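Long-range contacts in prolyl-ACP dehydrogenase (Oscillatoria sp., PDB 4IRN), which oxidises the prolyl group carried by an acyl carrier protein, probably with its bound FAD as electron acceptor, in the biosynthesis of the cyanotoxin anatoxin-a: residues Asp117-Ala123 against Met241-Glu245; Thr290-Leu294 against Leu386-Leu390; Lys321-Met325 against Glu370-Ile374; Ser361-Val365 against Ala393-Tyr399. One frame throughout, in Å; residues are numbered along the deposited sequence.

Interaction 1: residues Asp117-Ala123 against Met241-Glu245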
# COMPACT_ATOMS: atom_id res chain seq x y z
N ASP A 117 -26.31 4.27 13.96
CA ASP A 117 -25.84 3.73 15.23
C ASP A 117 -25.15 2.39 15.00
O ASP A 117 -25.78 1.33 15.05
CB ASP A 117 -27.00 3.62 16.24
CG ASP A 117 -26.60 3.45 17.70
OD1 ASP A 117 -25.58 2.78 17.96
OD2 ASP A 117 -27.35 3.93 18.58
N ASN A 118 -23.83 2.45 14.75
CA ASN A 118 -23.00 1.28 14.48
C ASN A 118 -22.87 0.35 15.70
O ASN A 118 -22.77 -0.86 15.53
CB ASN A 118 -21.63 1.69 13.92
CG ASN A 118 -21.73 2.47 12.63
OD1 ASN A 118 -22.26 1.99 11.63
ND2 ASN A 118 -21.24 3.69 12.63
N GLY A 119 -22.89 0.93 16.90
CA GLY A 119 -22.82 0.18 18.15
C GLY A 119 -24.02 -0.72 18.36
O GLY A 119 -23.86 -1.87 18.80
N LEU A 120 -25.24 -0.21 18.02
CA LEU A 120 -26.50 -0.97 18.13
C LEU A 120 -26.46 -2.13 17.15
O LEU A 120 -26.75 -3.26 17.53
CB LEU A 120 -27.72 -0.06 17.86
CG LEU A 120 -29.11 -0.74 17.83
CD1 LEU A 120 -29.70 -0.92 19.23
CD2 LEU A 120 -30.06 0.05 16.97
N ILE A 121 -26.04 -1.84 15.90
CA ILE A 121 -25.89 -2.81 14.82
C ILE A 121 -24.96 -3.96 15.26
O ILE A 121 -25.31 -5.13 15.08
CB ILE A 121 -25.42 -2.11 13.51
CG1 ILE A 121 -26.52 -1.16 12.95
CG2 ILE A 121 -25.01 -3.15 12.47
CD1 ILE A 121 -26.01 -0.07 11.96
N PHE A 122 -23.80 -3.62 15.88
CA PHE A 122 -22.83 -4.60 16.38
C PHE A 122 -23.44 -5.45 17.50
O PHE A 122 -23.30 -6.68 17.47
CB PHE A 122 -21.51 -3.93 16.80
CG PHE A 122 -20.57 -4.77 17.64
CD1 PHE A 122 -20.06 -5.97 17.16
CD2 PHE A 122 -20.19 -4.35 18.91
CE1 PHE A 122 -19.21 -6.75 17.94
CE2 PHE A 122 -19.32 -5.12 19.69
CZ PHE A 122 -18.83 -6.31 19.20
N ALA A 123 -24.14 -4.80 18.46
CA ALA A 123 -24.80 -5.45 19.61
C ALA A 123 -25.86 -6.47 19.17
O ALA A 123 -25.94 -7.56 19.75
CB ALA A 123 -25.42 -4.40 20.51
N MET A 241 -17.86 2.26 18.98
CA MET A 241 -18.87 1.27 19.39
C MET A 241 -19.32 1.53 20.84
O MET A 241 -19.70 0.61 21.55
CB MET A 241 -18.39 -0.18 19.17
CG MET A 241 -18.06 -0.53 17.74
SD MET A 241 -19.48 -0.50 16.63
CE MET A 241 -18.79 -1.27 15.20
N ARG A 242 -19.29 2.82 21.25
CA ARG A 242 -19.63 3.32 22.59
C ARG A 242 -21.09 3.13 23.00
O ARG A 242 -21.41 3.18 24.18
CB ARG A 242 -19.17 4.79 22.74
CG ARG A 242 -17.65 4.92 22.79
CD ARG A 242 -17.14 6.32 22.56
NE ARG A 242 -17.32 7.20 23.71
CZ ARG A 242 -16.47 7.32 24.74
NH1 ARG A 242 -15.38 6.57 24.79
NH2 ARG A 242 -16.73 8.17 25.72
N THR A 243 -21.97 2.87 22.01
CA THR A 243 -23.39 2.64 22.21
C THR A 243 -23.68 1.13 22.37
O THR A 243 -24.84 0.72 22.38
CB THR A 243 -24.21 3.34 21.12
OG1 THR A 243 -23.80 2.83 19.86
CG2 THR A 243 -24.03 4.86 21.14
N ALA A 244 -22.60 0.33 22.51
CA ALA A 244 -22.66 -1.12 22.74
C ALA A 244 -21.93 -1.39 24.06
O ALA A 244 -20.80 -0.95 24.24
CB ALA A 244 -21.99 -1.87 21.60
N GLU A 245 -22.61 -2.08 24.98
CA GLU A 245 -22.07 -2.38 26.31
C GLU A 245 -21.16 -3.60 26.33
O GLU A 245 -21.60 -4.72 26.03
CB GLU A 245 -23.20 -2.47 27.34
CG GLU A 245 -23.73 -1.10 27.75
CD GLU A 245 -24.92 -1.06 28.68
OE1 GLU A 245 -25.27 -2.10 29.27
OE2 GLU A 245 -25.51 0.04 28.82
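The Met241 side chain lies alongside the start of helix 118-138, its SD resting 4.0 Å from Phe122 CB and 3.5 Å from Asn118 O. This is a Met-aromatic contact within the acyl-CoA dehydrogenase fold, joining the N-terminal helical part to a loop that follows strand 230-232. The sulfur approaches the ring obliquely, 52° off its normal; a bend about the CB-CG bond of Met241 brings it to the helix. Ala244 meets the same phenyl differently: its CB sits at the edge, near the ring plane, 4.1 Å from Phe122 CD2. That methyl also touches the helix backbone at Gly119 O.

Met241 to Ala244 form a type I beta turn, which presents Thr243 to the beginning of the helix. Here Asp117 occupies the N-cap and takes a capping bond from Leu120 N. Phe122 reaches beyond the contact to a bound FAD and belongs to its pocket, with Thr195 beside it, so the helix side of the contact reaches the cofactor site through Phe122. The contact is buried, and the carboxylate ties its two halves together. Asp117 OD1 accepts two bonds, one from Leu120 N at 3.0 Å, arriving 50° out of the carboxylate plane, and one from Thr243 OG1 at 2.6 Å on the syn side, 23° out of that plane.

Interaction 2: residues Thr290-Leu294 against Leu386-Leu390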
# COMPACT_ATOMS: atom_id res chain seq x y z
N THR A 290 -23.06 0.91 5.48
CA THR A 290 -22.43 2.12 6.02
C THR A 290 -21.44 2.68 4.99
O THR A 290 -21.40 3.89 4.77
CB THR A 290 -21.75 1.80 7.36
OG1 THR A 290 -22.70 1.19 8.24
CG2 THR A 290 -21.10 3.01 8.01
N MET A 291 -20.68 1.78 4.33
CA MET A 291 -19.71 2.11 3.30
C MET A 291 -20.40 2.75 2.09
O MET A 291 -19.86 3.69 1.52
CB MET A 291 -18.93 0.86 2.87
CG MET A 291 -17.94 0.35 3.91
SD MET A 291 -17.20 -1.26 3.50
CE MET A 291 -16.12 -0.78 2.19
N GLU A 292 -21.62 2.25 1.74
CA GLU A 292 -22.43 2.79 0.65
C GLU A 292 -22.91 4.20 1.00
O GLU A 292 -22.89 5.07 0.13
CB GLU A 292 -23.63 1.87 0.34
CG GLU A 292 -24.28 2.12 -1.00
CD GLU A 292 -25.42 1.19 -1.37
OE1 GLU A 292 -25.19 -0.04 -1.44
OE2 GLU A 292 -26.55 1.69 -1.61
N ARG A 293 -23.31 4.43 2.28
CA ARG A 293 -23.76 5.74 2.76
C ARG A 293 -22.64 6.78 2.71
O ARG A 293 -22.88 7.88 2.20
CB ARG A 293 -24.39 5.67 4.18
CG ARG A 293 -24.95 7.03 4.66
CD ARG A 293 -25.62 6.99 6.01
NE ARG A 293 -24.68 6.74 7.10
CZ ARG A 293 -24.62 5.62 7.79
NH1 ARG A 293 -25.46 4.62 7.54
NH2 ARG A 293 -23.72 5.47 8.76
N LEU A 294 -21.44 6.43 3.18
CA LEU A 294 -20.27 7.32 3.16
C LEU A 294 -19.78 7.64 1.77
O LEU A 294 -19.24 8.71 1.56
CB LEU A 294 -19.11 6.78 4.02
CG LEU A 294 -19.40 6.39 5.48
CD1 LEU A 294 -18.16 5.77 6.09
CD2 LEU A 294 -19.90 7.57 6.31
N LEU A 386 -18.39 12.04 10.73
CA LEU A 386 -17.54 11.12 9.95
C LEU A 386 -16.45 10.51 10.82
O LEU A 386 -16.00 9.39 10.55
CB LEU A 386 -16.92 11.84 8.73
CG LEU A 386 -17.88 12.30 7.64
CD1 LEU A 386 -17.19 13.23 6.71
CD2 LEU A 386 -18.47 11.14 6.88
N GLU A 387 -16.02 11.27 11.86
CA GLU A 387 -14.99 10.87 12.80
C GLU A 387 -15.43 9.64 13.62
O GLU A 387 -14.66 8.70 13.77
CB GLU A 387 -14.55 12.07 13.68
CG GLU A 387 -15.58 12.63 14.65
CD GLU A 387 -15.41 12.21 16.10
OE1 GLU A 387 -14.32 11.72 16.45
OE2 GLU A 387 -16.37 12.38 16.89
N ARG A 388 -16.70 9.63 14.09
CA ARG A 388 -17.31 8.53 14.84
C ARG A 388 -17.31 7.26 13.98
O ARG A 388 -16.97 6.18 14.49
CB ARG A 388 -18.73 8.90 15.28
CG ARG A 388 -19.46 7.78 16.02
CD ARG A 388 -20.85 8.16 16.49
NE ARG A 388 -21.78 8.45 15.39
CZ ARG A 388 -22.28 9.65 15.13
NH1 ARG A 388 -21.97 10.69 15.90
NH2 ARG A 388 -23.12 9.82 14.12
N GLU A 389 -17.66 7.39 12.68
CA GLU A 389 -17.68 6.30 11.71
C GLU A 389 -16.35 5.55 11.71
O GLU A 389 -16.36 4.31 11.80
CB GLU A 389 -18.04 6.80 10.29
CG GLU A 389 -19.42 7.43 10.15
CD GLU A 389 -20.63 6.54 10.39
OE1 GLU A 389 -20.49 5.29 10.30
OE2 GLU A 389 -21.72 7.08 10.67
N LEU A 390 -15.20 6.29 11.67
CA LEU A 390 -13.85 5.71 11.70
C LEU A 390 -13.57 5.01 13.03
O LEU A 390 -13.07 3.88 13.03
CB LEU A 390 -12.76 6.75 11.38
CG LEU A 390 -11.29 6.27 11.45
CD1 LEU A 390 -10.99 5.15 10.44
CD2 LEU A 390 -10.33 7.43 11.26
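Leu386 opens the second helix by sliding its CD2 past Leu294 CD2, 3.9 Å away, the two side chains running in opposite directions. One turn on, Glu389 carries most of what remains. Its CG meets Leu294 CD2 at 3.9 Å. Beyond CG the glutamate chain bends (chi2 -64°) and delivers the carboxylate to Thr290 and Arg293. Glu389 OE1 lies 3.3 Å from the Thr290 methyl CG2 and also accepts from Asn118 ND2.

Glu389 OE2 forms the salt bridge, receiving Arg293 NH2 at 3.2 Å with an N-H...O angle of 142°. The acid sits at the edge of the guanidinium, close to its plane, whereas the donor comes from above the carboxylate plane. Arg293 NH1 is bonded to the backbone oxygens of Gly112 and Tyr113, so both terminal nitrogens of the guanidinium have partners.

The two helix segments run roughly antiparallel, their axes 12.3 Å apart, and side chains alone span the gap. Within the C-terminal helical bundle, helix 350-375 packs against both of them, through Trp364 and Cys368 on Thr290 and Leu294 and through His375 on Leu386, while helix 316-344 puts Met325 against Leu294.

Interaction 3: residues Lys321-Met325 against Glu370-Ile374. With FAD (flavin-adenine dinucleotide), chain J.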
# COMPACT_ATOMS: atom_id res chain seq x y z
N LYS A 321 -10.01 8.92 -4.47
CA LYS A 321 -10.43 8.42 -3.15
C LYS A 321 -11.83 7.84 -3.25
O LYS A 321 -12.15 6.87 -2.56
CB LYS A 321 -10.40 9.52 -2.09
CG LYS A 321 -9.02 9.97 -1.73
CD LYS A 321 -9.05 11.33 -1.06
CE LYS A 321 -7.72 11.76 -0.50
NZ LYS A 321 -6.95 10.66 0.12
N LEU A 322 -12.65 8.42 -4.14
CA LEU A 322 -14.00 7.94 -4.40
C LEU A 322 -14.03 6.73 -5.32
O LEU A 322 -14.86 5.86 -5.14
CB LEU A 322 -14.91 9.08 -4.89
CG LEU A 322 -15.06 10.18 -3.86
CD1 LEU A 322 -15.34 11.48 -4.50
CD2 LEU A 322 -16.10 9.81 -2.83
N VAL A 323 -13.07 6.62 -6.24
CA VAL A 323 -12.87 5.47 -7.14
C VAL A 323 -12.43 4.27 -6.26
O VAL A 323 -12.97 3.17 -6.42
CB VAL A 323 -11.87 5.78 -8.29
CG1 VAL A 323 -11.60 4.54 -9.14
CG2 VAL A 323 -12.39 6.92 -9.17
N GLU A 324 -11.52 4.51 -5.28
CA GLU A 324 -11.06 3.48 -4.34
C GLU A 324 -12.19 3.02 -3.41
O GLU A 324 -12.33 1.83 -3.14
CB GLU A 324 -9.84 3.95 -3.53
CG GLU A 324 -8.55 4.05 -4.32
CD GLU A 324 -7.96 2.75 -4.86
OE1 GLU A 324 -8.17 1.69 -4.24
OE2 GLU A 324 -7.25 2.81 -5.89
N MET A 325 -13.04 3.98 -2.98
CA MET A 325 -14.22 3.70 -2.14
C MET A 325 -15.21 2.82 -2.91
O MET A 325 -15.77 1.90 -2.32
CB MET A 325 -14.89 5.01 -1.68
CG MET A 325 -14.23 5.64 -0.47
SD MET A 325 -14.95 7.24 -0.02
CE MET A 325 -16.17 6.72 1.10
N GLU A 370 -10.64 7.95 4.27
CA GLU A 370 -10.73 8.69 3.01
C GLU A 370 -11.90 9.68 2.99
O GLU A 370 -11.75 10.77 2.44
CB GLU A 370 -10.81 7.72 1.83
CG GLU A 370 -9.49 7.03 1.52
CD GLU A 370 -9.50 6.00 0.41
OE1 GLU A 370 -10.59 5.66 -0.09
OE2 GLU A 370 -8.40 5.52 0.06
N ALA A 371 -13.05 9.31 3.59
CA ALA A 371 -14.22 10.19 3.69
C ALA A 371 -13.87 11.44 4.50
O ALA A 371 -14.26 12.54 4.12
CB ALA A 371 -15.37 9.44 4.35
N ILE A 372 -13.08 11.27 5.59
CA ILE A 372 -12.59 12.36 6.44
C ILE A 372 -11.62 13.24 5.61
O ILE A 372 -11.68 14.47 5.70
CB ILE A 372 -11.96 11.81 7.75
CG1 ILE A 372 -13.02 11.10 8.64
CG2 ILE A 372 -11.23 12.93 8.55
CD1 ILE A 372 -12.48 10.14 9.65
N GLU A 373 -10.76 12.59 4.79
CA GLU A 373 -9.78 13.28 3.93
C GLU A 373 -10.46 14.17 2.90
O GLU A 373 -10.07 15.33 2.78
CB GLU A 373 -8.84 12.28 3.25
CG GLU A 373 -7.79 11.69 4.19
CD GLU A 373 -7.14 10.41 3.69
OE1 GLU A 373 -7.36 10.03 2.52
OE2 GLU A 373 -6.41 9.78 4.49
N ILE A 374 -11.48 13.65 2.18
CA ILE A 374 -12.27 14.38 1.17
C ILE A 374 -12.89 15.67 1.76
O ILE A 374 -12.87 16.71 1.11
CB ILE A 374 -13.34 13.43 0.52
CG1 ILE A 374 -12.67 12.34 -0.35
CG2 ILE A 374 -14.40 14.19 -0.29
CD1 ILE A 374 -13.45 11.06 -0.49
PA FAD J . -10.50 22.26 1.46
O1A FAD J . -9.93 23.41 0.72
O2A FAD J . -11.98 22.31 1.88
O5B FAD J . -10.20 20.89 0.69
C5B FAD J . -11.26 19.96 0.38
C4B FAD J . -10.53 18.73 -0.08
O4B FAD J . -10.17 18.88 -1.47
C3B FAD J . -9.25 18.46 0.70
O3B FAD J . -9.33 17.18 1.33
C2B FAD J . -8.10 18.55 -0.31
O2B FAD J . -7.37 17.34 -0.27
C1B FAD J . -8.79 18.64 -1.67
N9A FAD J . -8.27 19.69 -2.54
C8A FAD J . -8.56 21.03 -2.50
N7A FAD J . -7.89 21.76 -3.35
C5A FAD J . -7.10 20.83 -4.02
C6A FAD J . -6.15 20.96 -5.07
N6A FAD J . -5.78 22.12 -5.60
N1A FAD J . -5.56 19.83 -5.52
C2A FAD J . -5.89 18.67 -4.95
N3A FAD J . -6.75 18.43 -3.97
C4A FAD J . -7.33 19.55 -3.54
N1 FAD J . -5.98 27.67 9.77
C2 FAD J . -5.53 28.92 10.19
O2 FAD J . -5.44 29.87 9.41
N3 FAD J . -5.17 29.12 11.50
C4 FAD J . -5.20 28.16 12.49
O4 FAD J . -4.86 28.45 13.63
C4X FAD J . -5.69 26.84 12.05
N5 FAD J . -5.79 25.89 12.95
C5X FAD J . -6.29 24.66 12.54
C6 FAD J . -6.38 23.63 13.48
C7 FAD J . -6.86 22.37 13.14
C7M FAD J . -6.89 21.28 14.18
C8 FAD J . -7.28 22.13 11.81
C8M FAD J . -7.83 20.79 11.39
C9 FAD J . -7.20 23.15 10.87
C9A FAD J . -6.70 24.41 11.20
N10 FAD J . -6.59 25.48 10.27
C10 FAD J . -6.07 26.69 10.66
C1' FAD J . -7.11 25.28 8.90
C2' FAD J . -6.31 24.20 8.18
O2' FAD J . -5.08 24.73 7.68
C3' FAD J . -7.15 23.55 7.07
O3' FAD J . -7.46 22.20 7.39
C4' FAD J . -6.55 23.65 5.67
O4' FAD J . -6.51 25.05 5.36
C5' FAD J . -7.39 22.91 4.65
O5' FAD J . -8.74 23.30 4.98
P FAD J . -9.96 22.69 4.24
O1P FAD J . -10.23 21.28 4.61
O2P FAD J . -10.91 23.86 4.43
O3P FAD J . -9.58 22.52 2.70
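Ile374 CD1 is wedged among Lys321, Leu322 and Met325, where two nearly antiparallel helices of the acyl-CoA dehydrogenase C-terminal bundle pack side by side, axes 10.4 Å apart. This is the dense half of the contact. Ile374 CD1 lies 3.7 Å from Leu322 CD2, 3.8 Å from Lys321 CB and 4.1 Å from Met325 SD, the leucine and methionine both slanting across it. Helix 285-304 covers this half through Ser298, Ala302 and Leu295. Buried as well, Glu370 extends in the opposite sense alongside Met325, Glu370 OE1 lying 3.7 Å from Met325 CG, while its OE2 forms a salt bridge with Arg328.

The looser side, partly exposed, belongs to Lys321 and Glu373. The lysine chain runs past Ile374, extended as far as CE, and its last torsion turns the ammonium toward Glu373, whose OE1 takes NZ in a salt bridge on the anti side, tilted 34° out of the carboxylate plane. The two side chains cross at about a right angle, and Glu373 OE2 pairs with Lys397 of the second subunit.

Glu373 and Ile374 also line an FAD pocket completed by the second subunit, placing this helix pair beside a site built across a subunit interface. There, Ile374 O lies 3.3 Å from C4B of the FAD adenosine ribose.

Interaction 4: residues Ser361-Val365 against Ala393-Tyr399. With FAD (flavin-adenine dinucleotide), chain I.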
# COMPACT_ATOMS: atom_id res chain seq x y z
N SER A 361 -13.43 -5.49 7.11
CA SER A 361 -12.99 -4.73 8.26
C SER A 361 -11.95 -3.70 7.89
O SER A 361 -12.03 -2.56 8.36
CB SER A 361 -12.44 -5.66 9.34
OG SER A 361 -11.34 -6.40 8.87
N GLU A 362 -11.01 -4.09 7.02
CA GLU A 362 -9.94 -3.20 6.55
C GLU A 362 -10.44 -2.21 5.51
O GLU A 362 -9.98 -1.07 5.50
CB GLU A 362 -8.76 -4.00 6.00
CG GLU A 362 -7.94 -4.68 7.08
CD GLU A 362 -6.90 -5.66 6.59
OE1 GLU A 362 -6.72 -5.84 5.36
OE2 GLU A 362 -6.21 -6.23 7.46
N ALA A 363 -11.36 -2.65 4.64
CA ALA A 363 -11.99 -1.83 3.62
C ALA A 363 -12.79 -0.70 4.28
O ALA A 363 -12.72 0.45 3.84
CB ALA A 363 -12.91 -2.70 2.77
N TRP A 364 -13.52 -1.03 5.37
CA TRP A 364 -14.32 -0.10 6.14
C TRP A 364 -13.48 1.01 6.78
O TRP A 364 -13.84 2.17 6.66
CB TRP A 364 -15.15 -0.84 7.21
CG TRP A 364 -16.25 -0.03 7.84
CD1 TRP A 364 -16.80 1.14 7.37
CD2 TRP A 364 -16.96 -0.34 9.04
NE1 TRP A 364 -17.78 1.58 8.22
CE2 TRP A 364 -17.90 0.69 9.25
CE3 TRP A 364 -16.87 -1.39 9.98
CZ2 TRP A 364 -18.77 0.70 10.36
CZ3 TRP A 364 -17.73 -1.38 11.07
CH2 TRP A 364 -18.67 -0.35 11.24
N VAL A 365 -12.37 0.64 7.44
CA VAL A 365 -11.45 1.58 8.11
C VAL A 365 -10.86 2.56 7.10
O VAL A 365 -10.88 3.76 7.32
CB VAL A 365 -10.36 0.82 8.93
CG1 VAL A 365 -9.21 1.72 9.34
CG2 VAL A 365 -10.97 0.14 10.15
N ALA A 393 -15.42 1.77 13.07
CA ALA A 393 -14.82 0.87 12.08
C ALA A 393 -13.62 0.08 12.60
O ALA A 393 -13.45 -1.08 12.21
CB ALA A 393 -14.43 1.65 10.83
N ILE A 394 -12.78 0.69 13.47
CA ILE A 394 -11.58 0.04 14.02
C ILE A 394 -11.91 -1.24 14.79
O ILE A 394 -11.22 -2.24 14.63
CB ILE A 394 -10.70 1.03 14.83
CG1 ILE A 394 -10.15 2.13 13.89
CG2 ILE A 394 -9.54 0.31 15.55
CD1 ILE A 394 -9.71 3.35 14.57
N ALA A 395 -13.00 -1.21 15.59
CA ALA A 395 -13.47 -2.34 16.40
C ALA A 395 -13.51 -3.66 15.61
O ALA A 395 -13.10 -4.69 16.13
CB ALA A 395 -14.84 -2.04 16.97
N SER A 396 -13.96 -3.59 14.33
CA SER A 396 -14.08 -4.71 13.39
C SER A 396 -12.78 -5.45 13.14
O SER A 396 -12.81 -6.61 12.73
CB SER A 396 -14.71 -4.26 12.08
OG SER A 396 -13.83 -3.43 11.33
N LYS A 397 -11.63 -4.80 13.41
CA LYS A 397 -10.28 -5.35 13.25
C LYS A 397 -9.89 -6.19 14.48
O LYS A 397 -8.85 -6.86 14.45
CB LYS A 397 -9.26 -4.23 13.02
CG LYS A 397 -9.42 -3.54 11.67
CD LYS A 397 -8.34 -2.54 11.39
CE LYS A 397 -7.18 -3.14 10.65
NZ LYS A 397 -6.27 -2.06 10.19
N PHE A 398 -10.74 -6.17 15.54
CA PHE A 398 -10.50 -6.91 16.79
C PHE A 398 -11.58 -7.93 17.14
O PHE A 398 -11.23 -9.06 17.51
CB PHE A 398 -10.20 -5.95 17.95
CG PHE A 398 -9.10 -4.98 17.61
CD1 PHE A 398 -7.79 -5.41 17.46
CD2 PHE A 398 -9.38 -3.64 17.37
CE1 PHE A 398 -6.77 -4.53 17.11
CE2 PHE A 398 -8.36 -2.74 17.03
CZ PHE A 398 -7.07 -3.20 16.90
N TYR A 399 -12.88 -7.57 17.01
CA TYR A 399 -13.94 -8.55 17.26
C TYR A 399 -14.04 -9.51 16.09
O TYR A 399 -13.64 -9.15 14.97
CB TYR A 399 -15.28 -7.92 17.67
CG TYR A 399 -15.97 -7.07 16.64
CD1 TYR A 399 -16.67 -7.65 15.58
CD2 TYR A 399 -16.07 -5.69 16.80
CE1 TYR A 399 -17.35 -6.87 14.65
CE2 TYR A 399 -16.77 -4.90 15.89
CZ TYR A 399 -17.40 -5.49 14.81
OH TYR A 399 -18.08 -4.71 13.91
PA FAD I . -4.25 -11.14 21.41
O1A FAD I . -5.03 -12.34 21.03
O2A FAD I . -3.68 -10.95 22.80
O5B FAD I . -2.98 -11.02 20.48
C5B FAD I . -2.13 -9.87 20.57
C4B FAD I . -1.70 -9.49 19.18
O4B FAD I . -0.82 -10.51 18.66
C3B FAD I . -2.84 -9.30 18.17
O3B FAD I . -2.81 -7.97 17.68
C2B FAD I . -2.60 -10.35 17.07
O2B FAD I . -2.52 -9.71 15.80
C1B FAD I . -1.23 -10.95 17.38
N9A FAD I . -1.20 -12.41 17.35
C8A FAD I . -1.63 -13.26 18.33
N7A FAD I . -1.54 -14.53 18.02
C5A FAD I . -1.00 -14.52 16.74
C6A FAD I . -0.66 -15.56 15.84
N6A FAD I . -0.81 -16.85 16.10
N1A FAD I . -0.16 -15.20 14.63
C2A FAD I . -0.00 -13.90 14.36
N3A FAD I . -0.27 -12.85 15.14
C4A FAD I . -0.78 -13.22 16.32
N1 FAD I . -14.88 -12.01 22.78
C2 FAD I . -15.89 -12.84 23.22
O2 FAD I . -15.64 -14.00 23.55
N3 FAD I . -17.19 -12.36 23.33
C4 FAD I . -17.61 -11.09 23.03
O4 FAD I . -18.79 -10.78 23.17
C4X FAD I . -16.54 -10.20 22.57
N5 FAD I . -16.85 -8.95 22.29
C5X FAD I . -15.82 -8.10 21.91
C6 FAD I . -16.13 -6.77 21.61
C7 FAD I . -15.15 -5.86 21.21
C7M FAD I . -15.55 -4.47 20.81
C8 FAD I . -13.81 -6.29 21.12
C8M FAD I . -12.71 -5.36 20.68
C9 FAD I . -13.49 -7.61 21.43
C9A FAD I . -14.47 -8.53 21.82
N10 FAD I . -14.17 -9.88 22.13
C10 FAD I . -15.18 -10.74 22.48
C1' FAD I . -12.76 -10.33 22.14
C2' FAD I . -12.18 -10.27 20.74
O2' FAD I . -12.61 -11.37 19.94
C3' FAD I . -10.66 -10.16 20.79
O3' FAD I . -10.26 -8.88 20.29
C4' FAD I . -9.91 -11.26 20.03
O4' FAD I . -10.27 -12.54 20.56
C5' FAD I . -8.41 -11.05 20.00
O5' FAD I . -7.85 -11.18 21.31
P FAD I . -6.86 -10.05 21.88
O1P FAD I . -7.30 -8.69 21.50
O2P FAD I . -6.87 -10.52 23.31
O3P FAD I . -5.38 -9.99 21.28
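Ala393 lies over one face of the Trp364 indole, its CB 3.7 Å above the plane near the centre of the ring system. Its CA sits over the six-membered ring, 3.8 Å from the centroid and 13° off the normal, a CH-pi contact. With CG opposite the backbone N (chi1 -166°) the Trp364 indole is carried to helix 386-395, and chi2 turns a face to Ala393. Tyr399 OH lies 4.4 Å from Trp364 CZ3, at the edge of the indole.

Beside the indole, Val365 CG2 lies 3.4 Å from Ala393 O and also touches the Ala393 methyl. Ser361 CB faces Ser396 OG at 3.3 Å, and that hydroxyl turns back to donate to Ala393 O, nearly along the C=O axis.

The packing joins helix 350-375 to the C-terminal part of helix 386-395 and the residues after it, which lead to the flavin, in the helical C-terminal domain of an acyl-CoA dehydrogenase. Phe398 O accepts a hydrogen bond from O3' of FAD at 2.9 Å, and Tyr399 stacks on Phe122. Farther out, Glu362 and Lys397 cross at about a right angle, Glu362 CG to Lys397 CE 4.0 Å. The lysine chain bends at its third torsion, with Glu373 of the second subunit as the partner of its NZ.

Following the chain from the N terminus, interaction 1 closes first, bringing the loop at 241-245 back to helix 118-138 before any of the others opens. Interaction 2 then opens at helix 285-304 and closes at helix 386-395, enclosing the whole of interaction 3, which pairs helices 316-344 and 350-375. Interaction 4 starts on helix 350-375 before interaction 3 has closed and ends beyond interaction 2, crossing both. Neighbours meet directly: Leu386 and Leu390 pack on Ile372, Leu390 touches Val365, and Met241 rests on Ala395. Helix 118-138 of the N-terminal domain, the middle-domain loop and the C-terminal bundle are thereby tied together, and all four contacts touch the second subunit.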